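Local coordinates for protein Cas13d (uncultured Ruminococcus sp, PDB 6IV9) that binds CRISPR RNA and probably uses its two HEPN domains both to mature that RNA and to cleave target RNA, at residues 275-287 with 306-320. The protein carries 2 engineered substitutions. Numbering follows the deposited sequence.
Sequences KRVYHMLAIVGQI and FINNIDPEYRDTLDY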
loop_
_atom_site.group_PDB
_atom_site.type_symbol
_atom_site.label_atom_id
_atom_site.label_comp_id
_atom_site.label_asym_id
_atom_site.label_seq_id
_atom_site.Cartn_x
_atom_site.Cartn_y
_atom_site.Cartn_z
ATOM N N LYS A 275 16.325 -16.946 -14.951
ATOM C CA LYS A 275 15.091 -16.962 -15.761
ATOM C C LYS A 275 13.914 -16.480 -14.903
ATOM O O LYS A 275 13.131 -15.690 -15.378
ATOM C CB LYS A 275 14.876 -18.388 -16.263
ATOM C CG LYS A 275 13.693 -18.592 -17.186
ATOM C CD LYS A 275 13.572 -20.009 -17.656
ATOM C CE LYS A 275 12.785 -20.131 -18.932
ATOM N NZ LYS A 275 12.813 -21.508 -19.472
ATOM N N ARG A 276 13.829 -16.953 -13.668
ATOM C CA ARG A 276 12.740 -16.532 -12.750
ATOM C C ARG A 276 12.840 -15.028 -12.487
ATOM O O ARG A 276 11.840 -14.380 -12.538
ATOM C CB ARG A 276 12.823 -17.313 -11.438
ATOM C CG ARG A 276 12.444 -18.777 -11.569
ATOM C CD ARG A 276 12.166 -19.415 -10.240
ATOM N NE ARG A 276 13.339 -19.428 -9.404
ATOM C CZ ARG A 276 14.195 -20.433 -9.322
ATOM N NH1 ARG A 276 14.073 -21.478 -10.113
ATOM N NH2 ARG A 276 15.165 -20.389 -8.434
ATOM N N VAL A 277 14.040 -14.522 -12.236
ATOM C CA VAL A 277 14.233 -13.067 -11.983
ATOM C C VAL A 277 13.844 -12.283 -13.235
ATOM O O VAL A 277 13.151 -11.299 -13.114
ATOM C CB VAL A 277 15.668 -12.750 -11.531
ATOM C CG1 VAL A 277 15.888 -11.264 -11.401
ATOM C CG2 VAL A 277 15.998 -13.443 -10.238
ATOM N N TYR A 278 14.246 -12.773 -14.398
ATOM C CA TYR A 278 13.907 -12.082 -15.658
ATOM C C TYR A 278 12.382 -12.009 -15.806
ATOM O O TYR A 278 11.878 -10.962 -16.129
ATOM C CB TYR A 278 14.457 -12.866 -16.849
ATOM C CG TYR A 278 13.886 -12.411 -18.162
ATOM C CD1 TYR A 278 14.129 -11.139 -18.628
ATOM C CD2 TYR A 278 13.079 -13.231 -18.921
ATOM C CE1 TYR A 278 13.598 -10.695 -19.819
ATOM C CE2 TYR A 278 12.542 -12.801 -20.119
ATOM C CZ TYR A 278 12.802 -11.528 -20.570
ATOM O OH TYR A 278 12.292 -11.079 -21.737
ATOM N N HIS A 279 11.689 -13.105 -15.540
ATOM C CA HIS A 279 10.216 -13.122 -15.687
ATOM C C HIS A 279 9.584 -12.094 -14.746
ATOM O O HIS A 279 8.630 -11.455 -15.140
ATOM C CB HIS A 279 9.696 -14.528 -15.409
ATOM C CG HIS A 279 9.992 -15.492 -16.505
ATOM N ND1 HIS A 279 9.952 -16.835 -16.333
ATOM C CD2 HIS A 279 10.337 -15.295 -17.785
ATOM C CE1 HIS A 279 10.252 -17.421 -17.454
ATOM N NE2 HIS A 279 10.487 -16.512 -18.346
ATOM N N MET A 280 10.091 -12.001 -13.526
ATOM C CA MET A 280 9.533 -11.038 -12.552
ATOM C C MET A 280 9.735 -9.611 -13.068
ATOM O O MET A 280 8.783 -8.873 -13.094
ATOM C CB MET A 280 10.209 -11.220 -11.191
ATOM C CG MET A 280 9.897 -12.548 -10.546
ATOM S SD MET A 280 10.812 -12.955 -9.050
ATOM C CE MET A 280 10.023 -11.885 -7.856
ATOM N N LEU A 281 10.938 -9.279 -13.519
ATOM C CA LEU A 281 11.241 -7.916 -14.009
ATOM C C LEU A 281 10.433 -7.603 -15.265
ATOM O O LEU A 281 9.894 -6.551 -15.353
ATOM C CB LEU A 281 12.734 -7.829 -14.312
ATOM C CG LEU A 281 13.657 -8.100 -13.138
ATOM C CD1 LEU A 281 15.098 -7.923 -13.550
ATOM C CD2 LEU A 281 13.327 -7.210 -11.974
ATOM N N ALA A 282 10.363 -8.543 -16.189
ATOM C CA ALA A 282 9.615 -8.335 -17.441
ATOM C C ALA A 282 8.133 -8.108 -17.122
ATOM O O ALA A 282 7.519 -7.321 -17.779
ATOM C CB ALA A 282 9.814 -9.519 -18.335
ATOM N N ILE A 283 7.584 -8.840 -16.168
ATOM C CA ILE A 283 6.155 -8.643 -15.792
ATOM C C ILE A 283 5.972 -7.246 -15.196
ATOM O O ILE A 283 5.054 -6.577 -15.569
ATOM C CB ILE A 283 5.665 -9.745 -14.847
ATOM C CG1 ILE A 283 5.471 -11.056 -15.599
ATOM C CG2 ILE A 283 4.396 -9.316 -14.152
ATOM C CD1 ILE A 283 5.335 -12.248 -14.721
ATOM N N VAL A 284 6.892 -6.821 -14.341
ATOM C CA VAL A 284 6.809 -5.466 -13.738
ATOM C C VAL A 284 6.864 -4.444 -14.873
ATOM O O VAL A 284 6.086 -3.535 -14.862
ATOM C CB VAL A 284 7.951 -5.249 -12.735
ATOM C CG1 VAL A 284 8.131 -3.787 -12.401
ATOM C CG2 VAL A 284 7.745 -6.053 -11.473
ATOM N N GLY A 285 7.747 -4.644 -15.839
ATOM C CA GLY A 285 7.859 -3.722 -16.978
ATOM C C GLY A 285 6.576 -3.676 -17.787
ATOM O O GLY A 285 6.187 -2.606 -18.204
ATOM N N GLN A 286 5.952 -4.823 -17.986
ATOM C CA GLN A 286 4.692 -4.913 -18.759
ATOM C C GLN A 286 3.587 -4.129 -18.046
ATOM O O GLN A 286 2.870 -3.400 -18.695
ATOM C CB GLN A 286 4.330 -6.380 -18.964
ATOM C CG GLN A 286 2.865 -6.624 -19.264
ATOM C CD GLN A 286 2.458 -6.204 -20.652
ATOM O OE1 GLN A 286 3.273 -6.010 -21.529
ATOM N NE2 GLN A 286 1.166 -6.060 -20.846
ATOM N N ILE A 287 3.498 -4.259 -16.728
ATOM C CA ILE A 287 2.464 -3.516 -15.962
ATOM C C ILE A 287 2.732 -2.020 -16.116
ATOM O O ILE A 287 1.812 -1.288 -16.349
ATOM C CB ILE A 287 2.422 -3.952 -14.492
ATOM C CG1 ILE A 287 2.089 -5.437 -14.357
ATOM C CG2 ILE A 287 1.434 -3.099 -13.738
ATOM C CD1 ILE A 287 2.320 -5.990 -12.991
ATOM N N PHE A 306 -2.807 -10.174 -20.320
ATOM C CA PHE A 306 -1.448 -10.554 -20.782
ATOM C C PHE A 306 -0.896 -11.777 -20.056
ATOM O O PHE A 306 -0.249 -12.564 -20.713
ATOM C CB PHE A 306 -0.493 -9.360 -20.761
ATOM C CG PHE A 306 0.247 -9.173 -19.463
ATOM C CD1 PHE A 306 1.377 -9.911 -19.192
ATOM C CD2 PHE A 306 -0.251 -8.355 -18.469
ATOM C CE1 PHE A 306 2.044 -9.781 -17.991
ATOM C CE2 PHE A 306 0.413 -8.230 -17.263
ATOM C CZ PHE A 306 1.559 -8.937 -17.028
ATOM N N ILE A 307 -1.152 -11.914 -18.764
ATOM C CA ILE A 307 -0.513 -13.018 -17.996
ATOM C C ILE A 307 -0.950 -14.374 -18.534
ATOM O O ILE A 307 -0.192 -15.299 -18.383
ATOM C CB ILE A 307 -0.680 -12.892 -16.475
ATOM C CG1 ILE A 307 0.397 -13.687 -15.743
ATOM C CG2 ILE A 307 -2.067 -13.284 -16.027
ATOM C CD1 ILE A 307 1.790 -13.267 -16.081
ATOM N N ASN A 308 -2.166 -14.458 -19.062
ATOM C CA ASN A 308 -2.690 -15.736 -19.602
ATOM C C ASN A 308 -2.356 -15.891 -21.088
ATOM O O ASN A 308 -2.581 -16.955 -21.593
ATOM C CB ASN A 308 -4.197 -15.844 -19.378
ATOM C CG ASN A 308 -4.565 -15.800 -17.915
ATOM O OD1 ASN A 308 -4.442 -16.779 -17.209
ATOM N ND2 ASN A 308 -4.993 -14.653 -17.450
ATOM N N ASN A 309 -1.828 -14.857 -21.728
ATOM C CA ASN A 309 -1.548 -14.872 -23.184
ATOM C C ASN A 309 -0.059 -14.962 -23.513
ATOM O O ASN A 309 0.257 -15.353 -24.615
ATOM C CB ASN A 309 -2.092 -13.617 -23.848
ATOM C CG ASN A 309 -3.598 -13.584 -23.856
ATOM O OD1 ASN A 309 -4.237 -14.596 -23.624
ATOM N ND2 ASN A 309 -4.157 -12.415 -24.099
ATOM N N ILE A 310 0.829 -14.629 -22.580
ATOM C CA ILE A 310 2.296 -14.676 -22.850
ATOM C C ILE A 310 2.793 -16.118 -22.766
ATOM O O ILE A 310 2.022 -16.982 -22.419
ATOM C CB ILE A 310 3.100 -13.736 -21.931
ATOM C CG1 ILE A 310 2.819 -14.002 -20.454
ATOM C CG2 ILE A 310 2.863 -12.291 -22.310
ATOM C CD1 ILE A 310 3.730 -13.264 -19.520
ATOM N N ASP A 311 4.077 -16.320 -23.020
ATOM C CA ASP A 311 4.626 -17.693 -23.066
ATOM C C ASP A 311 4.363 -18.382 -21.736
ATOM O O ASP A 311 4.525 -17.761 -20.717
ATOM C CB ASP A 311 6.127 -17.691 -23.330
ATOM C CG ASP A 311 6.654 -19.061 -23.687
ATOM O OD1 ASP A 311 6.866 -19.864 -22.788
ATOM O OD2 ASP A 311 6.824 -19.303 -24.865
ATOM N N PRO A 312 4.080 -19.695 -21.726
ATOM C CA PRO A 312 3.779 -20.435 -20.510
ATOM C C PRO A 312 4.933 -20.453 -19.498
ATOM O O PRO A 312 4.703 -20.713 -18.367
ATOM C CB PRO A 312 3.530 -21.870 -20.980
ATOM C CG PRO A 312 3.255 -21.752 -22.448
ATOM C CD PRO A 312 4.017 -20.537 -22.905
ATOM N N GLU A 313 6.147 -20.159 -19.944
ATOM C CA GLU A 313 7.316 -20.160 -19.030
ATOM C C GLU A 313 7.105 -19.105 -17.930
ATOM O O GLU A 313 7.529 -19.317 -16.832
ATOM C CB GLU A 313 8.627 -20.028 -19.801
ATOM C CG GLU A 313 8.848 -18.688 -20.469
ATOM C CD GLU A 313 10.233 -18.530 -21.062
ATOM O OE1 GLU A 313 10.691 -19.467 -21.685
ATOM O OE2 GLU A 313 10.829 -17.493 -20.892
ATOM N N TYR A 314 6.474 -17.992 -18.263
ATOM C CA TYR A 314 6.216 -16.938 -17.253
ATOM C C TYR A 314 5.288 -17.478 -16.174
ATOM O O TYR A 314 5.511 -17.240 -15.027
ATOM C CB TYR A 314 5.575 -15.724 -17.910
ATOM C CG TYR A 314 6.528 -14.833 -18.648
ATOM C CD1 TYR A 314 6.908 -15.107 -19.943
ATOM C CD2 TYR A 314 7.051 -13.713 -18.047
ATOM C CE1 TYR A 314 7.780 -14.282 -20.625
ATOM C CE2 TYR A 314 7.917 -12.874 -18.714
ATOM C CZ TYR A 314 8.290 -13.161 -20.008
ATOM O OH TYR A 314 9.133 -12.317 -20.641
ATOM N N ARG A 315 4.266 -18.214 -16.589
ATOM C CA ARG A 315 3.288 -18.819 -15.655
ATOM C C ARG A 315 3.985 -19.844 -14.768
ATOM O O ARG A 315 3.580 -19.999 -13.650
ATOM C CB ARG A 315 2.023 -19.267 -16.383
ATOM C CG ARG A 315 1.220 -18.098 -16.927
ATOM C CD ARG A 315 -0.136 -18.473 -17.461
ATOM N NE ARG A 315 -0.044 -19.295 -18.645
ATOM C CZ ARG A 315 0.300 -18.860 -19.832
ATOM N NH1 ARG A 315 0.521 -17.580 -20.028
ATOM N NH2 ARG A 315 0.439 -19.706 -20.824
ATOM N N ASP A 316 4.983 -20.532 -15.303
ATOM C CA ASP A 316 5.748 -21.515 -14.500
ATOM C C ASP A 316 6.468 -20.780 -13.367
ATOM O O ASP A 316 6.546 -21.304 -12.291
ATOM C CB ASP A 316 6.701 -22.304 -15.386
ATOM C CG ASP A 316 5.980 -23.325 -16.241
ATOM O OD1 ASP A 316 4.858 -23.660 -15.920
ATOM O OD2 ASP A 316 6.558 -23.749 -17.208
ATOM N N THR A 317 7.019 -19.611 -13.659
ATOM C CA THR A 317 7.706 -18.839 -12.602
ATOM C C THR A 317 6.696 -18.426 -11.529
ATOM O O THR A 317 6.993 -18.592 -10.373
ATOM C CB THR A 317 8.434 -17.622 -13.175
ATOM O OG1 THR A 317 9.544 -18.067 -13.948
ATOM C CG2 THR A 317 8.880 -16.661 -12.100
ATOM N N LEU A 318 5.525 -17.956 -11.930
ATOM C CA LEU A 318 4.516 -17.513 -10.936
ATOM C C LEU A 318 4.121 -18.696 -10.058
ATOM O O LEU A 318 4.040 -18.524 -8.878
ATOM C CB LEU A 318 3.306 -16.930 -11.658
ATOM C CG LEU A 318 3.572 -15.636 -12.409
ATOM C CD1 LEU A 318 2.290 -15.080 -12.969
ATOM C CD2 LEU A 318 4.232 -14.626 -11.500
ATOM N N ASP A 319 3.922 -19.862 -10.659
ATOM C CA ASP A 319 3.576 -21.076 -9.885
ATOM C C ASP A 319 4.720 -21.453 -8.951
ATOM O O ASP A 319 4.462 -21.823 -7.847
ATOM C CB ASP A 319 3.221 -22.224 -10.820
ATOM C CG ASP A 319 1.828 -22.069 -11.389
ATOM O OD1 ASP A 319 1.014 -21.449 -10.738
ATOM O OD2 ASP A 319 1.601 -22.559 -12.469
ATOM N N TYR A 320 5.946 -21.336 -9.420
ATOM C CA TYR A 320 7.098 -21.728 -8.590
ATOM C C TYR A 320 7.159 -20.872 -7.323
ATOM O O TYR A 320 7.376 -21.400 -6.259
ATOM C CB TYR A 320 8.370 -21.538 -9.408
ATOM C CG TYR A 320 9.629 -21.898 -8.680
ATOM C CD1 TYR A 320 10.237 -21.010 -7.824
ATOM C CD2 TYR A 320 10.200 -23.140 -8.829
ATOM C CE1 TYR A 320 11.390 -21.337 -7.146
ATOM C CE2 TYR A 320 11.351 -23.487 -8.157
ATOM C CZ TYR A 320 11.951 -22.581 -7.315
ATOM O OH TYR A 320 13.081 -22.929 -6.651
#
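Phe306 lies under Gln286, whose CG stands over the ring centre, 3.3 Å from the centroid, in a CH-pi contact; the amide end of Gln286 bonds Arg216 and Asp302. Ile307 CD1 meets Ile283 CD1, and Ile283 fills a hole among Phe306, Ile307, Tyr314 and Leu318. Asp311 N-caps the next helix through OD1, which accepts from Glu313 N. Glu313, its CG between the backbone N and carbonyl carbon (chi1 68°), extends to His279: NE2 donates to OE2 at 2.7 Å, in the imidazole plane but from above the carboxylate plane. OE2 also accepts from Tyr219 N, and Lys275 adds a long salt bridge to OE1. Tyr314 is the reciprocal knob, with His279 CD2 over its ring centre and its hydroxyl, like that of Tyr278, bonded to Asn217 O. Thr317 OG1 completes the grip on the imidazole, 2.7 Å from His279 ND1 and nearly straight. A leucine in place of His279 would probably leave Thr317 OG1 without its imidazole mate and Glu313 OE2 with one bond fewer. Tyr320 stacks flat under the Arg276 guanidinium, planes 8° apart. Segments 275-287 and 312-320 cross at -104°; helix 497-505 packs on Ile283, Phe306 and Leu318, helix 168-197 on Leu281, Val284 and Ile287, helix 232-251 on Val277, Tyr278 and Leu281.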